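Local coordinates for putative secreted cellulose binding protein (Streptomyces coelicolor, PDB 4OY7) that cleaves cellulose chains oxidatively as a copper-dependent lytic polysaccharide monooxygenase, this chain being its AA10 catalytic domain, at residues A[3-6]-A[11-14]. Sequence-based numbering, arbitrary orientation.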
ATOM      1  N   VAL A   3      -3.128  -5.176  -2.878  1.00  7.33           N
ATOM      2  CA  VAL A   3      -2.719  -4.005  -2.136  1.00  6.70           C
ATOM      3  C   VAL A   3      -3.748  -2.892  -2.429  1.00  6.72           C
ATOM      4  O   VAL A   3      -4.650  -3.069  -3.270  1.00  7.03           O
ATOM      5  CB  VAL A   3      -1.308  -3.538  -2.537  1.00  6.63           C
ATOM      6  CG1 VAL A   3      -0.248  -4.541  -2.068  1.00  6.58           C
ATOM      7  CG2 VAL A   3      -1.228  -3.244  -4.034  1.00  6.95           C
ATOM      8  N   ALA A   4      -3.620  -1.765  -1.729  1.00  6.37           N
ATOM      9  CA  ALA A   4      -4.545  -0.690  -1.848  1.00  6.68           C
ATOM     10  C   ALA A   4      -4.545  -0.135  -3.282  1.00  7.11           C
ATOM     11  O   ALA A   4      -3.479   0.028  -3.898  1.00  6.94           O
ATOM     12  CB  ALA A   4      -4.211   0.415  -0.870  1.00  6.29           C
ATOM     13  N   MET A   5      -5.754   0.122  -3.803  1.00  7.99           N
ATOM     14  CA  MET A   5      -5.904   0.775  -5.100  1.00  8.73           C
ATOM     15  C   MET A   5      -6.315   2.251  -5.022  1.00  9.25           C
ATOM     16  O   MET A   5      -6.011   3.036  -5.923  1.00  9.37           O
ATOM     17  CB  MET A   5      -6.922   0.005  -5.958  1.00  9.48           C
ATOM     18  CG  MET A   5      -6.517  -1.440  -6.240  1.00  9.74           C
ATOM     19  SD  MET A   5      -7.879  -2.407  -6.926  1.00 10.88           S
ATOM     20  CE  MET A   5      -7.951  -1.556  -8.485  1.00 11.76           C
ATOM     21  N   MET A   6      -6.997   2.637  -3.944  1.00  9.88           N
ATOM     22  CA  MET A   6      -7.463   4.009  -3.744  1.00 11.04           C
ATOM     23  C   MET A   6      -7.523   4.251  -2.234  1.00 10.18           C
ATOM     24  O   MET A   6      -8.310   3.573  -1.566  1.00 10.12           O
ATOM     25  CB  MET A   6      -8.882   4.187  -4.309  1.00 13.23           C
ATOM     26  CG  MET A   6      -8.964   4.337  -5.820  1.00 15.53           C
ATOM     27  SD  MET A   6     -10.454   5.188  -6.425  1.00 21.32           S
ATOM     28  CE  MET A   6     -10.257   6.780  -5.651  1.00 19.33           C
ATOM     29  N   THR A  11       3.315   0.042  -5.371  1.00  6.45           N
ATOM     30  CA  THR A  11       3.378  -0.880  -6.502  1.00  6.82           C
ATOM     31  C   THR A  11       2.207  -0.687  -7.480  1.00  7.17           C
ATOM     32  O   THR A  11       2.367  -0.820  -8.686  1.00  7.60           O
ATOM     33  CB  THR A  11       3.466  -2.349  -6.094  1.00  6.82           C
ATOM     34  OG1 THR A  11       2.347  -2.705  -5.270  1.00  6.46           O
ATOM     35  CG2 THR A  11       4.802  -2.646  -5.397  1.00  6.70           C
ATOM     36  N   TYR A  12       1.028  -0.376  -6.959  1.00  7.06           N
ATOM     37  CA  TYR A  12      -0.130  -0.196  -7.814  1.00  7.54           C
ATOM     38  C   TYR A  12      -0.009   1.075  -8.642  1.00  7.83           C
ATOM     39  O   TYR A  12      -0.180   1.058  -9.829  1.00  8.23           O
ATOM     40  CB  TYR A  12      -1.426  -0.207  -6.990  1.00  7.54           C
ATOM     41  CG  TYR A  12      -2.655  -0.036  -7.835  1.00  8.26           C
ATOM     42  CD1 TYR A  12      -3.024  -1.002  -8.772  1.00  8.85           C
ATOM     43  CD2 TYR A  12      -3.434   1.116  -7.738  1.00  8.51           C
ATOM     44  CE1 TYR A  12      -4.165  -0.850  -9.558  1.00  9.62           C
ATOM     45  CE2 TYR A  12      -4.566   1.265  -8.515  1.00  9.31           C
ATOM     46  CZ  TYR A  12      -4.922   0.300  -9.431  1.00  9.83           C
ATOM     47  OH  TYR A  12      -6.071   0.493 -10.219  1.00 11.08           O
ATOM     48  N   LEU A  13       0.317   2.182  -7.996  1.00  7.54           N
ATOM     49  CA  LEU A  13       0.474   3.434  -8.744  1.00  8.12           C
ATOM     50  C   LEU A  13       1.633   3.351  -9.714  1.00  8.69           C
ATOM     51  O   LEU A  13       1.576   3.938 -10.776  1.00  9.09           O
ATOM     52  CB  LEU A  13       0.636   4.628  -7.826  1.00  7.80           C
ATOM     53  CG  LEU A  13      -0.578   4.993  -6.964  1.00  7.54           C
ATOM     54  CD1 LEU A  13      -0.341   6.262  -6.171  1.00  7.47           C
ATOM     55  CD2 LEU A  13      -1.856   5.122  -7.789  1.00  8.03           C
ATOM     56  N   CYS A  14       2.694   2.652  -9.339  1.00  9.03           N
ATOM     57  CA  CYS A  14       3.813   2.562 -10.241  1.00 10.01           C
ATOM     58  C   CYS A  14       3.470   1.713 -11.464  1.00 10.57           C
ATOM     59  O   CYS A  14       3.858   2.041 -12.598  1.00 10.62           O
ATOM     60  CB  CYS A  14       5.067   2.075  -9.536  1.00 10.36           C
ATOM     61  SG  CYS A  14       5.909   3.380  -8.579  1.00 11.37           S
TER
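Thr-11 OG1 is hydrogen-bonded to the backbone O of Trp-47 and more weakly to Ser-9 OG, and across the contact it also meets the methyl CG2 of Val-3, at 3.8 Å. The Val-3 side chain crosses that of Thr-11 at about a right angle. Most of the contact is made by Met-5, which lies over one face of the Tyr-12 ring. Met-5 CG sits almost above the ring centre, 4.0 Å from the centroid and 10° off the normal, a CH-pi contact. SD stands obliquely at 5.1 Å from that centroid, completing a Met-aromatic pair. A bend about the CG-SD bond (chi3 68°) brings the methyl CE back to the phenol end, 3.3 Å from Tyr-12 OH. Tyr-12 reaches this position because its CG is anti to the backbone N (chi1 -179°), which carries the ring from helix 10-18 to strand 4-6; Ala-4 O lies 3.7 Å from its CB. Were Tyr-12 an alanine, Met-5 CG and CE would probably lose the ring they lie against, leaving a gap between strand and helix and the thioether freer to turn. On the sheet side, Met-5 and Met-6 both pair with Glu-103 in a classic beta bulge at this outermost strand, while Cys-14 ties the helix to Cys-32 by a disulfide. The join lies just downstream of copper-binding His-1, and the side chain of Val-3 is about 10 Å from the bound copper. Helix and edge strand thus meet through dispersion and sulfur-aromatic attraction, the polar Thr-11 hydroxyl being satisfied by Trp-47 O outside the two segments.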